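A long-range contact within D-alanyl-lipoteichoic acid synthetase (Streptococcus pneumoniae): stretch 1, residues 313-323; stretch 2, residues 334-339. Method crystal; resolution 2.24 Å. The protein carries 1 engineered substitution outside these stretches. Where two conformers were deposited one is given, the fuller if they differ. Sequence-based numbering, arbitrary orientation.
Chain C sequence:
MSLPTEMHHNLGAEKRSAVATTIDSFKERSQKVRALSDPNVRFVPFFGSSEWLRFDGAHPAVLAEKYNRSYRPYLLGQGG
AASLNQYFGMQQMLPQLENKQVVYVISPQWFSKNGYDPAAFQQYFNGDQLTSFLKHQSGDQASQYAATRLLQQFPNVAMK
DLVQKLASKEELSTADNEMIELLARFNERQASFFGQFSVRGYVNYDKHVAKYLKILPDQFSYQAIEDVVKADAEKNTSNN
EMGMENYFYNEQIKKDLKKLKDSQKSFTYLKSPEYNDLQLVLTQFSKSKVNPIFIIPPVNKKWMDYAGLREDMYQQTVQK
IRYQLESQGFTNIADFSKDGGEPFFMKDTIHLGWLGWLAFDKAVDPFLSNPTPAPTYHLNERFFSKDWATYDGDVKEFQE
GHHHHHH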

# COMPACT_ATOMS: atom_id res chain seq x y z
N MET C 313 46.03 9.94 -32.04
CA MET C 313 45.15 9.78 -30.88
C MET C 313 43.77 9.34 -31.34
O MET C 313 43.21 8.39 -30.79
CB MET C 313 45.07 11.09 -30.07
CG MET C 313 44.06 11.10 -28.89
SD MET C 313 42.32 11.47 -29.30
CE MET C 313 42.47 13.02 -30.19
N TYR C 314 43.24 10.03 -32.35
CA TYR C 314 41.88 9.80 -32.84
C TYR C 314 41.61 8.37 -33.33
O TYR C 314 40.52 7.84 -33.13
CB TYR C 314 41.52 10.81 -33.94
CG TYR C 314 40.03 10.92 -34.19
CD1 TYR C 314 39.43 10.27 -35.27
CD2 TYR C 314 39.21 11.66 -33.34
CE1 TYR C 314 38.07 10.36 -35.50
CE2 TYR C 314 37.84 11.76 -33.56
CZ TYR C 314 37.27 11.11 -34.65
OH TYR C 314 35.92 11.20 -34.89
N GLN C 315 42.60 7.76 -33.97
CA GLN C 315 42.47 6.37 -34.42
C GLN C 315 42.74 5.38 -33.29
O GLN C 315 42.26 4.25 -33.33
CB GLN C 315 43.37 6.08 -35.63
CG GLN C 315 43.10 6.96 -36.86
CD GLN C 315 41.68 6.84 -37.41
OE1 GLN C 315 41.08 5.76 -37.41
NE2 GLN C 315 41.14 7.96 -37.90
N GLN C 316 43.49 5.83 -32.29
CA GLN C 316 43.77 5.01 -31.11
C GLN C 316 42.55 4.88 -30.20
O GLN C 316 42.40 3.87 -29.50
CB GLN C 316 44.96 5.60 -30.33
CG GLN C 316 45.72 4.61 -29.47
CD GLN C 316 46.83 5.26 -28.67
OE1 GLN C 316 47.13 4.84 -27.55
NE2 GLN C 316 47.45 6.29 -29.25
N THR C 317 41.68 5.89 -30.20
CA THR C 317 40.41 5.86 -29.46
C THR C 317 39.35 5.05 -30.19
O THR C 317 38.52 4.39 -29.56
CB THR C 317 39.86 7.28 -29.22
OG1 THR C 317 39.52 7.87 -30.48
CG2 THR C 317 40.90 8.13 -28.55
N VAL C 318 39.38 5.13 -31.52
CA VAL C 318 38.50 4.32 -32.38
C VAL C 318 38.82 2.83 -32.19
O VAL C 318 37.92 2.00 -32.07
CB VAL C 318 38.60 4.73 -33.87
CG1 VAL C 318 37.94 3.69 -34.78
CG2 VAL C 318 37.94 6.09 -34.09
N GLN C 319 40.12 2.51 -32.12
CA GLN C 319 40.59 1.16 -31.80
C GLN C 319 40.12 0.70 -30.42
O GLN C 319 39.82 -0.48 -30.23
CB GLN C 319 42.12 1.09 -31.89
CG GLN C 319 42.68 0.99 -33.30
CD GLN C 319 44.15 1.36 -33.38
OE1 GLN C 319 44.98 0.81 -32.65
NE2 GLN C 319 44.49 2.29 -34.26
N LYS C 320 40.05 1.63 -29.47
CA LYS C 320 39.57 1.34 -28.12
C LYS C 320 38.06 1.09 -28.10
O LYS C 320 37.58 0.22 -27.36
CB LYS C 320 39.94 2.47 -27.16
CG LYS C 320 39.88 2.06 -25.70
CD LYS C 320 40.20 3.19 -24.75
CE LYS C 320 39.64 2.86 -23.38
NZ LYS C 320 40.12 3.78 -22.31
N ILE C 321 37.34 1.85 -28.93
CA ILE C 321 35.90 1.70 -29.12
C ILE C 321 35.57 0.36 -29.79
O ILE C 321 34.78 -0.42 -29.26
CB ILE C 321 35.30 2.90 -29.92
CG1 ILE C 321 35.24 4.15 -29.03
CG2 ILE C 321 33.89 2.59 -30.44
CD1 ILE C 321 35.11 5.46 -29.77
N ARG C 322 36.22 0.11 -30.93
CA ARG C 322 36.03 -1.12 -31.71
C ARG C 322 36.32 -2.38 -30.91
O ARG C 322 35.63 -3.38 -31.08
CB ARG C 322 36.88 -1.09 -32.98
CG ARG C 322 36.35 -0.18 -34.10
CD ARG C 322 37.14 -0.41 -35.38
NE ARG C 322 36.82 -1.71 -35.97
CZ ARG C 322 36.30 -1.89 -37.18
NH1 ARG C 322 36.06 -0.86 -37.97
NH2 ARG C 322 36.04 -3.11 -37.62
N TYR C 323 37.31 -2.33 -30.03
CA TYR C 323 37.63 -3.48 -29.18
C TYR C 323 36.50 -3.81 -28.21
O TYR C 323 36.15 -4.97 -28.04
CB TYR C 323 38.94 -3.28 -28.42
CG TYR C 323 39.29 -4.46 -27.53
CD1 TYR C 323 39.76 -5.66 -28.09
CD2 TYR C 323 39.13 -4.39 -26.15
CE1 TYR C 323 40.06 -6.75 -27.29
CE2 TYR C 323 39.44 -5.48 -25.33
CZ TYR C 323 39.91 -6.65 -25.91
OH TYR C 323 40.21 -7.73 -25.11
N ALA C 334 30.14 0.49 -39.07
CA ALA C 334 30.41 1.36 -40.21
C ALA C 334 31.38 2.47 -39.79
O ALA C 334 30.97 3.55 -39.34
CB ALA C 334 29.11 1.93 -40.76
N ASP C 335 32.67 2.18 -39.93
CA ASP C 335 33.75 3.05 -39.50
C ASP C 335 34.10 4.06 -40.60
O ASP C 335 34.54 3.67 -41.69
CB ASP C 335 34.97 2.19 -39.15
CG ASP C 335 36.04 2.95 -38.39
OD1 ASP C 335 36.88 2.27 -37.75
OD2 ASP C 335 36.07 4.19 -38.43
N PHE C 336 33.92 5.34 -40.30
CA PHE C 336 34.21 6.41 -41.25
C PHE C 336 35.27 7.36 -40.73
O PHE C 336 35.51 8.40 -41.33
CB PHE C 336 32.94 7.21 -41.58
CG PHE C 336 31.83 6.39 -42.14
CD1 PHE C 336 31.91 5.86 -43.43
CD2 PHE C 336 30.68 6.15 -41.39
CE1 PHE C 336 30.87 5.10 -43.95
CE2 PHE C 336 29.64 5.39 -41.91
CZ PHE C 336 29.73 4.86 -43.19
N SER C 337 35.93 6.99 -39.63
CA SER C 337 36.90 7.84 -38.94
C SER C 337 38.12 8.27 -39.75
O SER C 337 38.80 9.24 -39.39
CB SER C 337 37.37 7.16 -37.65
OG SER C 337 38.22 6.07 -37.95
N LYS C 338 38.42 7.55 -40.83
CA LYS C 338 39.53 7.91 -41.73
C LYS C 338 39.07 8.72 -42.95
O LYS C 338 39.88 9.08 -43.81
CB LYS C 338 40.31 6.66 -42.17
CG LYS C 338 41.19 6.05 -41.08
CD LYS C 338 41.83 4.75 -41.56
CE LYS C 338 42.74 4.14 -40.51
NZ LYS C 338 42.99 2.69 -40.77
N ASP C 339 37.77 9.02 -43.02
CA ASP C 339 37.19 9.73 -44.17
C ASP C 339 37.00 11.23 -43.91
O ASP C 339 36.14 11.86 -44.53
CB ASP C 339 35.85 9.11 -44.58
CG ASP C 339 35.93 7.61 -44.80
OD1 ASP C 339 37.03 7.09 -45.09
OD2 ASP C 339 34.88 6.94 -44.68

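Residues 313-323 lie within a longer α-helix that extends past both ends of the stretch. Its backbone repeats the i to i+4 hydrogen bond, as in Arg322 N to Val318 O at 2.8 Å; the bond from Val318 N to Tyr314 O, at 3.4 Å, is weak. The second stretch begins as the end of a strand, Ala334 and Asp335, and then leaves it through a type I β turn from Phe336 to Asp339, closed by Asp339 N to Phe336 O at 2.9 Å. The backbones come nearest at Gln315 and Ser337, whose CA atoms are 7.3 Å apart. No backbone-to-backbone hydrogen bond links the two stretches, so every bond between them uses at least one side chain.

On the helix, the residues that touch the second stretch are Tyr314, Gln315, Val318 and Arg322. The spacing of 314, 318 and 322 is close to one helical turn per step, which places these three on one face, and each directs its CA-to-CB bond toward the strand end and turn.

Ser337 is the center of the contact. Its CB makes two nonpolar contacts, with Val318 CG2 at 3.8 Å and Tyr314 CE1 at 3.9 Å. Ser337 CB lies oblique to the tyrosine ring, which offers it a nonpolar surface. Its hydroxyl serves the polar side: Ser337 OG lies 2.9 Å from Gln315 OE1 and also 2.9 Å from Asp335 OD2. The hydroxyl has one proton and two acceptors in reach, and the geometry leaves the choice open.

The CA-to-CB bond of Gln315 points sideways to the second stretch, but its m, m side chain brings the amide to the turn. An amide suits this place because it offers both a donor and an acceptor: besides OE1 near the hydroxyl, Gln315 NE2 makes a weak hydrogen bond to Ser337 O (3.1 Å, 141°). Gln315 OE1 also lies 3.7 Å from Lys338 CG, so the lysine contributes its aliphatic portion here.

Asp335 joins the turn to the helix. Its OD2 accepts a hydrogen bond from Ser337 N (3.0 Å, 160°), fixing the backbone where the strand gives way to the turn. Its OD1 receives Arg322 NH1 at 3.2 Å and 159°, a hydrogen bond reinforced by opposite charges as a salt bridge. The carboxylate oxygen sits at the guanidinium edge, near its plane, where the N-H bonds point. Val318 CG1 packs 3.5 Å from Asp335 OD1, so this branched, nonpolar side chain lines the space between the salt bridge and Ser337.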